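Local coordinates for protein beta-1,4-galactanase (Thielavia heterothallica, PDB 1HJS) that hydrolyses the beta-1,4-galactosidic linkages of type I arabinogalactans, as an endo-acting fungal glycoside hydrolase of family 53 in clan GH-A, at residues 264-269 with 273-278; 61-66 with 118-123; 138-143 with 154-159; 35-40 with 72-77. One frame throughout, in Å; residues are numbered along the deposited sequence.

Contact 1 (264-269 with 273-278); sequences KNIPFS and QTTFIT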
# COMPACT_ATOMS: atom_id res chain seq x y z
N LYS A 264 19.91 13.00 -3.18
CA LYS A 264 21.01 13.22 -2.24
C LYS A 264 21.05 14.61 -1.61
O LYS A 264 21.63 14.80 -0.54
CB LYS A 264 22.36 12.94 -2.91
CG LYS A 264 22.82 11.50 -2.80
CD LYS A 264 24.26 11.37 -3.27
CE LYS A 264 24.86 10.02 -2.88
NZ LYS A 264 24.21 8.87 -3.56
N ASN A 265 20.45 15.60 -2.27
CA ASN A 265 20.48 16.93 -1.70
C ASN A 265 19.30 17.22 -0.79
O ASN A 265 19.27 18.26 -0.12
CB ASN A 265 20.58 17.98 -2.80
CG ASN A 265 21.98 18.06 -3.38
OD1 ASN A 265 22.97 18.18 -2.65
ND2 ASN A 265 22.07 17.99 -4.71
N ILE A 266 18.34 16.31 -0.75
CA ILE A 266 17.19 16.49 0.12
C ILE A 266 17.64 16.15 1.54
O ILE A 266 18.16 15.07 1.79
CB ILE A 266 16.02 15.56 -0.27
CG1 ILE A 266 15.59 15.83 -1.72
CG2 ILE A 266 14.84 15.80 0.67
CD1 ILE A 266 14.44 14.97 -2.20
N PRO A 267 17.45 17.08 2.48
CA PRO A 267 17.86 16.85 3.87
C PRO A 267 16.93 15.91 4.62
O PRO A 267 15.77 15.73 4.25
CB PRO A 267 17.84 18.26 4.46
CG PRO A 267 16.67 18.88 3.75
CD PRO A 267 16.88 18.43 2.32
N PHE A 268 17.46 15.30 5.68
CA PHE A 268 16.66 14.42 6.52
C PHE A 268 16.04 15.33 7.57
O PHE A 268 16.67 15.64 8.59
CB PHE A 268 17.54 13.36 7.20
CG PHE A 268 18.24 12.45 6.23
CD1 PHE A 268 17.57 11.97 5.11
CD2 PHE A 268 19.56 12.06 6.45
CE1 PHE A 268 18.21 11.11 4.21
CE2 PHE A 268 20.20 11.20 5.56
CZ PHE A 268 19.53 10.72 4.44
N SER A 269 14.82 15.76 7.29
CA SER A 269 14.09 16.66 8.17
C SER A 269 12.66 16.75 7.66
O SER A 269 12.36 16.27 6.57
CB SER A 269 14.71 18.05 8.12
OG SER A 269 14.59 18.59 6.81
N GLN A 273 11.17 15.92 3.98
CA GLN A 273 10.07 15.01 3.70
C GLN A 273 9.07 15.64 2.74
O GLN A 273 8.60 14.99 1.81
CB GLN A 273 9.31 14.63 4.97
CG GLN A 273 10.04 13.75 5.94
CD GLN A 273 9.13 13.28 7.06
OE1 GLN A 273 8.37 14.07 7.62
NE2 GLN A 273 9.20 11.99 7.39
N THR A 274 8.73 16.91 2.98
CA THR A 274 7.76 17.57 2.12
C THR A 274 8.28 17.67 0.69
O THR A 274 7.52 17.51 -0.26
CB THR A 274 7.40 18.99 2.62
OG1 THR A 274 8.50 19.87 2.41
CG2 THR A 274 7.07 18.96 4.10
N THR A 275 9.58 17.92 0.54
CA THR A 275 10.17 18.03 -0.79
C THR A 275 10.11 16.69 -1.51
O THR A 275 9.69 16.61 -2.66
CB THR A 275 11.64 18.50 -0.72
OG1 THR A 275 11.68 19.82 -0.18
CG2 THR A 275 12.27 18.48 -2.11
N PHE A 276 10.55 15.63 -0.83
CA PHE A 276 10.54 14.30 -1.43
C PHE A 276 9.13 13.85 -1.79
O PHE A 276 8.88 13.41 -2.91
CB PHE A 276 11.15 13.27 -0.47
CG PHE A 276 11.18 11.87 -1.02
CD1 PHE A 276 12.11 11.50 -1.98
CD2 PHE A 276 10.26 10.91 -0.58
CE1 PHE A 276 12.14 10.21 -2.49
CE2 PHE A 276 10.28 9.61 -1.08
CZ PHE A 276 11.22 9.26 -2.04
N ILE A 277 8.21 13.96 -0.84
CA ILE A 277 6.83 13.55 -1.07
C ILE A 277 6.21 14.33 -2.23
O ILE A 277 5.56 13.75 -3.10
CB ILE A 277 5.97 13.75 0.19
CG1 ILE A 277 6.47 12.83 1.31
CG2 ILE A 277 4.50 13.46 -0.11
CD1 ILE A 277 5.83 13.06 2.66
N THR A 278 6.43 15.64 -2.25
CA THR A 278 5.88 16.48 -3.32
C THR A 278 6.48 16.08 -4.67
O THR A 278 5.78 16.04 -5.69
CB THR A 278 6.16 17.98 -3.04
OG1 THR A 278 5.55 18.35 -1.79
CG2 THR A 278 5.59 18.84 -4.15
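Ile266 reaches the helix with a straight side chain: CG1 stands beside its backbone N (chi1 -59°) and CD1 continues extended. Phe276 offers its near end. Its CG is anti to the backbone N (chi1 180°); this carries the ring away from the loop and leaves CA and CB facing the isoleucine. The methyl CD1 of Ile266 lies 4.0 Å from CA of Phe276 and 4.1 Å from its CB. It sits at the edge of the Phe276 ring, near the ring plane, and the two side chains cross at about a right angle. The preceding residue, Thr275, brings its methyl to the same atom: CG2 of Thr275 is 4.1 Å from CD1 of Ile266. A single methyl thus packs on two consecutive helix residues.

The polar link is at the start of the helix. Gln273 N donates to Ser269 O at 2.9 Å, with an N-H...O angle of 154°. Ser269 is the N-cap, and its OG accepts from Gly272 N. The CG of Gln273 also touches Ser269 O, at 3.5 Å. Beyond it the amide is buried and held by Ser325 OG, Trp248 O and Thr314 O.

The loop comes after strand 240-245, which ends in Glu245, assigned as the nucleophile, and leads into helix 270-285. The Phe276 ring stacks on Trp248 of that loop. Gln273 and Ile277 face Tyr295 of strand 290-296, so the helix lies against the last barrel strand.

Contact 2 (61-66 with 118-123); sequences YNIAIA and NKLQNA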
# COMPACT_ATOMS: atom_id res chain seq x y z
N TYR A 61 -10.57 -5.78 12.88
CA TYR A 61 -9.71 -4.64 13.19
C TYR A 61 -9.85 -3.60 12.10
O TYR A 61 -9.99 -2.40 12.36
CB TYR A 61 -8.26 -5.13 13.30
CG TYR A 61 -7.23 -4.04 13.53
CD1 TYR A 61 -6.77 -3.24 12.49
CD2 TYR A 61 -6.69 -3.84 14.81
CE1 TYR A 61 -5.79 -2.26 12.71
CE2 TYR A 61 -5.72 -2.87 15.04
CZ TYR A 61 -5.28 -2.08 13.99
OH TYR A 61 -4.33 -1.11 14.24
N ASN A 62 -9.83 -4.05 10.85
CA ASN A 62 -9.94 -3.17 9.70
C ASN A 62 -11.31 -2.53 9.52
O ASN A 62 -11.42 -1.39 9.09
CB ASN A 62 -9.54 -3.93 8.44
CG ASN A 62 -8.05 -3.90 8.22
OD1 ASN A 62 -7.50 -2.89 7.79
ND2 ASN A 62 -7.38 -5.01 8.52
N ILE A 63 -12.36 -3.27 9.85
CA ILE A 63 -13.70 -2.71 9.73
C ILE A 63 -13.86 -1.60 10.76
O ILE A 63 -14.44 -0.55 10.49
CB ILE A 63 -14.79 -3.79 9.92
CG1 ILE A 63 -14.83 -4.69 8.67
CG2 ILE A 63 -16.16 -3.15 10.16
CD1 ILE A 63 -15.73 -5.89 8.79
N ALA A 64 -13.31 -1.82 11.95
CA ALA A 64 -13.40 -0.83 13.01
C ALA A 64 -12.75 0.50 12.61
O ALA A 64 -13.35 1.57 12.77
CB ALA A 64 -12.78 -1.36 14.30
N ILE A 65 -11.52 0.45 12.10
CA ILE A 65 -10.87 1.70 11.72
C ILE A 65 -11.40 2.25 10.41
O ILE A 65 -11.37 3.46 10.19
CB ILE A 65 -9.32 1.57 11.67
CG1 ILE A 65 -8.89 0.52 10.64
CG2 ILE A 65 -8.80 1.19 13.05
CD1 ILE A 65 -7.38 0.43 10.48
N ALA A 66 -11.91 1.38 9.54
CA ALA A 66 -12.48 1.84 8.27
C ALA A 66 -13.71 2.71 8.57
O ALA A 66 -13.95 3.71 7.90
CB ALA A 66 -12.87 0.66 7.40
N ASN A 118 -18.03 -8.92 1.16
CA ASN A 118 -19.42 -8.85 1.61
C ASN A 118 -19.51 -8.31 3.03
O ASN A 118 -20.42 -7.55 3.36
CB ASN A 118 -20.09 -10.22 1.53
CG ASN A 118 -20.34 -10.67 0.10
OD1 ASN A 118 -20.49 -9.84 -0.80
ND2 ASN A 118 -20.39 -11.98 -0.11
N LYS A 119 -18.57 -8.72 3.88
CA LYS A 119 -18.58 -8.26 5.27
C LYS A 119 -18.29 -6.77 5.33
O LYS A 119 -18.83 -6.06 6.17
CB LYS A 119 -17.56 -9.04 6.10
CG LYS A 119 -18.00 -10.48 6.36
CD LYS A 119 -16.96 -11.27 7.15
CE LYS A 119 -17.45 -12.69 7.40
NZ LYS A 119 -16.37 -13.55 7.97
N LEU A 120 -17.44 -6.29 4.42
CA LEU A 120 -17.12 -4.87 4.37
C LEU A 120 -18.39 -4.13 3.95
O LEU A 120 -18.77 -3.12 4.56
CB LEU A 120 -15.99 -4.61 3.37
CG LEU A 120 -14.60 -5.00 3.87
CD1 LEU A 120 -13.61 -5.05 2.71
CD2 LEU A 120 -14.15 -3.99 4.93
N GLN A 121 -19.03 -4.63 2.90
CA GLN A 121 -20.26 -4.03 2.39
C GLN A 121 -21.31 -3.96 3.50
O GLN A 121 -21.96 -2.93 3.70
CB GLN A 121 -20.80 -4.85 1.22
CG GLN A 121 -22.19 -4.47 0.72
CD GLN A 121 -22.30 -3.04 0.25
OE1 GLN A 121 -21.34 -2.46 -0.26
NE2 GLN A 121 -23.49 -2.45 0.41
N ASN A 122 -21.47 -5.07 4.23
CA ASN A 122 -22.45 -5.14 5.31
C ASN A 122 -22.16 -4.18 6.46
O ASN A 122 -23.05 -3.86 7.25
CB ASN A 122 -22.56 -6.57 5.84
CG ASN A 122 -23.14 -7.52 4.81
OD1 ASN A 122 -23.78 -7.10 3.85
ND2 ASN A 122 -22.93 -8.81 5.02
N ALA A 123 -20.91 -3.74 6.55
CA ALA A 123 -20.50 -2.81 7.59
C ALA A 123 -20.55 -1.38 7.05
O ALA A 123 -20.14 -0.44 7.73
CB ALA A 123 -19.10 -3.14 8.07
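This is an apolar helix-to-helix contact on the outside of the beta/alpha barrel, between helices 59-71 and 102-122. It is small and depends on one side chain. Ile63 projects from its helix and meets three residues of the other segment, each with a different carbon.

The branch methyl makes the tightest touch: CG2 of Ile63 is 3.6 Å from CB of Ala123. The methylene CG1 of Ile63 meets one methyl of Leu120, CD2, at 3.9 Å. The end of the chain, CD1 of Ile63, lies 4.1 Å from the carbonyl O of Lys119. The torsions explain this spread. CG1 stands beside the backbone N (chi1 -73°) and CG2 is anti to it. CG2 goes to Ala123, just past the helix, while CG1 and CD1 go to Leu120 and Lys119 in its last turn. Leu120 starts out along the flank of its helix, but its end comes nearer, and CD2 meets Ile63. The two side chains cross at a slant.

Ala123 is in the loop that follows the helix, and its N is bonded to Leu120 O at 3.0 Å. Lys119 borders the contact on the solvent side. Its chain extends away, and its NZ forms a salt bridge with Asp115.

One helical turn on from Ile63, Ala66 also points toward 118-123 and touches Gln46 of strand 43-48 and Ile125 of the loop past helix 102-122. Ala123 also touches Lys67, and Lys119 touches Leu59. The two helices therefore pack side by side, with helix 59-71 resting on strand 43-48.

Contact 3 (138-143 with 154-159); sequences AGLLWP and ARLLHS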
# COMPACT_ATOMS: atom_id res chain seq x y z
N ALA A 138 7.20 -11.72 -6.24
CA ALA A 138 7.72 -13.08 -6.26
C ALA A 138 6.53 -14.03 -6.09
O ALA A 138 6.68 -15.18 -5.68
CB ALA A 138 8.73 -13.28 -5.13
N GLY A 139 5.34 -13.53 -6.42
CA GLY A 139 4.14 -14.33 -6.32
C GLY A 139 3.43 -14.16 -4.99
O GLY A 139 3.69 -13.21 -4.24
N LEU A 140 2.52 -15.08 -4.70
CA LEU A 140 1.76 -15.05 -3.46
C LEU A 140 1.39 -16.48 -3.07
O LEU A 140 1.60 -17.40 -3.85
CB LEU A 140 0.47 -14.25 -3.65
CG LEU A 140 -0.61 -14.90 -4.53
CD1 LEU A 140 -1.94 -14.18 -4.33
CD2 LEU A 140 -0.19 -14.87 -5.99
N LEU A 141 0.86 -16.64 -1.86
CA LEU A 141 0.43 -17.95 -1.38
C LEU A 141 1.44 -19.04 -1.76
O LEU A 141 1.11 -19.98 -2.49
CB LEU A 141 -0.95 -18.27 -1.96
CG LEU A 141 -2.03 -17.26 -1.57
CD1 LEU A 141 -3.25 -17.38 -2.46
CD2 LEU A 141 -2.41 -17.47 -0.12
N TRP A 142 2.66 -18.91 -1.26
CA TRP A 142 3.73 -19.85 -1.55
C TRP A 142 3.48 -21.23 -0.96
O TRP A 142 2.86 -21.36 0.09
CB TRP A 142 5.06 -19.32 -1.00
CG TRP A 142 5.55 -18.08 -1.66
CD1 TRP A 142 5.01 -17.45 -2.74
CD2 TRP A 142 6.71 -17.33 -1.30
NE1 TRP A 142 5.77 -16.35 -3.08
CE2 TRP A 142 6.82 -16.26 -2.21
CE3 TRP A 142 7.68 -17.47 -0.29
CZ2 TRP A 142 7.87 -15.33 -2.15
CZ3 TRP A 142 8.72 -16.54 -0.23
CH2 TRP A 142 8.80 -15.49 -1.15
N PRO A 143 4.00 -22.28 -1.62
CA PRO A 143 4.78 -22.22 -2.86
C PRO A 143 3.89 -22.30 -4.09
O PRO A 143 4.36 -22.19 -5.22
CB PRO A 143 5.69 -23.45 -2.78
CG PRO A 143 5.28 -24.20 -1.51
CD PRO A 143 3.95 -23.66 -1.11
N ALA A 154 -1.50 -16.36 -12.19
CA ALA A 154 -2.57 -15.77 -12.99
C ALA A 154 -3.92 -16.32 -12.54
O ALA A 154 -4.89 -15.57 -12.41
CB ALA A 154 -2.35 -16.07 -14.47
N ARG A 155 -3.98 -17.62 -12.29
CA ARG A 155 -5.21 -18.26 -11.87
C ARG A 155 -5.67 -17.75 -10.51
O ARG A 155 -6.85 -17.46 -10.30
CB ARG A 155 -5.01 -19.78 -11.81
CG ARG A 155 -6.19 -20.54 -11.28
CD ARG A 155 -6.75 -21.49 -12.33
NE ARG A 155 -7.10 -22.77 -11.73
CZ ARG A 155 -6.39 -23.89 -11.87
NH1 ARG A 155 -5.28 -23.90 -12.59
NH2 ARG A 155 -6.79 -25.00 -11.27
N LEU A 156 -4.72 -17.64 -9.58
CA LEU A 156 -5.04 -17.15 -8.24
C LEU A 156 -5.55 -15.71 -8.30
O LEU A 156 -6.58 -15.39 -7.69
CB LEU A 156 -3.81 -17.25 -7.34
CG LEU A 156 -3.37 -18.67 -6.95
CD1 LEU A 156 -2.00 -18.62 -6.28
CD2 LEU A 156 -4.40 -19.30 -6.03
N LEU A 157 -4.85 -14.85 -9.03
CA LEU A 157 -5.25 -13.45 -9.13
C LEU A 157 -6.62 -13.32 -9.81
O LEU A 157 -7.42 -12.44 -9.44
CB LEU A 157 -4.19 -12.64 -9.88
CG LEU A 157 -2.85 -12.54 -9.14
CD1 LEU A 157 -1.84 -11.77 -9.98
CD2 LEU A 157 -3.06 -11.84 -7.80
N HIS A 158 -6.90 -14.19 -10.77
CA HIS A 158 -8.19 -14.16 -11.46
C HIS A 158 -9.29 -14.47 -10.45
O HIS A 158 -10.34 -13.83 -10.43
CB HIS A 158 -8.22 -15.20 -12.59
CG HIS A 158 -9.52 -15.25 -13.33
ND1 HIS A 158 -9.93 -14.26 -14.20
CD2 HIS A 158 -10.50 -16.18 -13.34
CE1 HIS A 158 -11.11 -14.57 -14.70
NE2 HIS A 158 -11.48 -15.74 -14.20
N SER A 159 -9.04 -15.46 -9.59
CA SER A 159 -10.00 -15.85 -8.57
C SER A 159 -10.23 -14.74 -7.56
O SER A 159 -11.36 -14.47 -7.17
CB SER A 159 -9.53 -17.11 -7.85
OG SER A 159 -9.51 -18.22 -8.73
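Leu140 and Leu156 point at each other and slide past one another in opposite directions, meeting by their methyl groups. CD2 of Leu140 is 4.2 Å from CD1 of Leu156. The same Leu156 methyl is also 4.2 Å from CD1 of Leu141, so it is shared by two neighbouring leucines. The other branch of Leu140 turns to the next helix residue: its CD1 is 4.3 Å from CD2 of Leu157. Leu157 leaves the helix along its flank, and only its end comes nearer. All four leucines are buried.

Leu140 has an unusual first torsion. Its CG lies between the backbone N and the carbonyl carbon (chi1 71°), which aims both methyls at the helix. Leu141 follows with positive phi (41°), which is consistent with both side chains pointing to the helix.

The chain on the far side is tied by Trp142. Its NE1 donates to Ala138 O at 3.0 Å, in a bent bond of 134°. The donor stands well above the carbonyl plane, so the bond closes the loop without using a lone pair direction. Trp142 also makes a cation-pi contact with Arg146.

A short, weakly bonded strand at about 139-140 pairs antiparallel with 145-146, in the loop after Glu135, assigned as the proton donor. Helix 150-165 closes the contact from outside, and helix 102-122 flanks it: Leu109 touches Leu141, and Ser106 touches Leu156.

Contact 4 (35-40 with 72-77); sequences ILAANG and AGLGVY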
# COMPACT_ATOMS: atom_id res chain seq x y z
N ILE A 35 -6.95 14.41 12.11
CA ILE A 35 -5.70 15.13 11.89
C ILE A 35 -5.30 14.91 10.43
O ILE A 35 -4.93 15.86 9.73
CB ILE A 35 -4.58 14.59 12.80
CG1 ILE A 35 -4.92 14.89 14.27
CG2 ILE A 35 -3.25 15.22 12.42
CD1 ILE A 35 -3.94 14.31 15.27
N LEU A 36 -5.38 13.67 9.97
CA LEU A 36 -5.02 13.35 8.58
C LEU A 36 -5.91 14.12 7.60
O LEU A 36 -5.41 14.72 6.65
CB LEU A 36 -5.15 11.85 8.33
CG LEU A 36 -4.20 10.94 9.12
CD1 LEU A 36 -4.58 9.48 8.90
CD2 LEU A 36 -2.76 11.20 8.68
N ALA A 37 -7.21 14.10 7.84
CA ALA A 37 -8.15 14.79 6.98
C ALA A 37 -7.86 16.29 6.94
O ALA A 37 -7.91 16.91 5.88
CB ALA A 37 -9.59 14.55 7.45
N ALA A 38 -7.55 16.86 8.10
CA ALA A 38 -7.27 18.29 8.19
C ALA A 38 -6.01 18.67 7.41
O ALA A 38 -5.87 19.81 6.98
CB ALA A 38 -7.12 18.70 9.66
N ASN A 39 -5.11 17.71 7.23
CA ASN A 39 -3.88 17.98 6.50
C ASN A 39 -3.89 17.59 5.02
O ASN A 39 -2.84 17.49 4.40
CB ASN A 39 -2.69 17.32 7.21
CG ASN A 39 -2.30 18.05 8.47
OD1 ASN A 39 -2.90 17.86 9.54
ND2 ASN A 39 -1.29 18.90 8.37
N GLY A 40 -5.08 17.38 4.47
CA GLY A 40 -5.18 17.06 3.05
C GLY A 40 -5.35 15.61 2.64
O GLY A 40 -5.64 15.34 1.48
N ALA A 72 -14.59 10.35 9.05
CA ALA A 72 -13.73 11.52 8.88
C ALA A 72 -13.73 11.98 7.43
O ALA A 72 -13.01 12.90 7.06
CB ALA A 72 -12.31 11.19 9.34
N GLY A 73 -14.54 11.32 6.60
CA GLY A 73 -14.63 11.68 5.20
C GLY A 73 -13.50 11.13 4.34
O GLY A 73 -13.24 11.63 3.25
N LEU A 74 -12.83 10.10 4.84
CA LEU A 74 -11.70 9.50 4.13
C LEU A 74 -12.08 8.22 3.40
O LEU A 74 -12.81 7.39 3.93
CB LEU A 74 -10.57 9.19 5.12
CG LEU A 74 -10.01 10.35 5.95
CD1 LEU A 74 -9.02 9.82 6.98
CD2 LEU A 74 -9.34 11.36 5.03
N GLY A 75 -11.56 8.06 2.19
CA GLY A 75 -11.83 6.85 1.43
C GLY A 75 -10.94 5.76 2.00
O GLY A 75 -9.96 6.05 2.69
N VAL A 76 -11.26 4.50 1.72
CA VAL A 76 -10.47 3.39 2.24
C VAL A 76 -9.89 2.50 1.14
O VAL A 76 -10.58 2.11 0.20
CB VAL A 76 -11.31 2.53 3.21
CG1 VAL A 76 -10.49 1.35 3.72
CG2 VAL A 76 -11.79 3.39 4.37
N TYR A 77 -8.60 2.19 1.29
CA TYR A 77 -7.86 1.35 0.36
C TYR A 77 -7.50 0.09 1.16
O TYR A 77 -6.68 0.14 2.08
CB TYR A 77 -6.62 2.13 -0.10
CG TYR A 77 -5.47 1.39 -0.78
CD1 TYR A 77 -5.45 0.00 -0.92
CD2 TYR A 77 -4.35 2.11 -1.21
CE1 TYR A 77 -4.32 -0.66 -1.47
CE2 TYR A 77 -3.23 1.47 -1.75
CZ TYR A 77 -3.22 0.09 -1.87
OH TYR A 77 -2.08 -0.52 -2.34
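The contact belongs to the outer layer of the TIM barrel, where helix 32-38 meets the turn between helix 59-71 and strand 75-80. Both helices end nearby in Schellman motifs. Gly73 has positive phi and closes helix 59-71. Gly40, also of positive phi (99°), closes helix 32-38, with its N bonded to Ala37 O at 3.2 Å and Val41 N bonded to Leu36 O.

Leu74 is the longer side chain. Its CG stands beside the backbone N, anti to the carbonyl carbon (chi1 -57°), and this sends one methyl over to the helix. The side chain is buried, and it also touches Val44 of strand 43-48, as does Leu36. Leucines from the helix and from the turn therefore meet on the same strand residue. Ala72, before Gly73, touches Glu33 and Asn34 of helix 32-38. The chain then enters the barrel as strand 75-80, where Gly75 bonds through its backbone to Asn42 and Val44.

The methyl of Ala37 packs against both Ala72 and Leu74. Its CB lies 3.8 Å from the carbonyl O of Ala72 and 4.0 Å from CD2 of Leu74.

In the fold
All four contacts belong to one closed eight-stranded parallel barrel with its surrounding helices. Contacts 2 and 4 are neighbours, with centres 17 Å apart. They touch where Ala66 O meets Val76 CG2 at 4.1 Å, and their segments alternate along the chain, so helix 59-71 and strand 75-80 join them. Contact 3 comes next, and it shares helix 102-122 with contact 2 as a flank. Contact 1 comes last. It lies across the chain's centre from contacts 2 and 3, with centres about 35 and 36 Å away. Contact 1 follows strand 240-245, which ends at Glu245; contact 3 follows Glu135, just after strand 129-132. Contacts 2 and 4 pack the outer shell away from both.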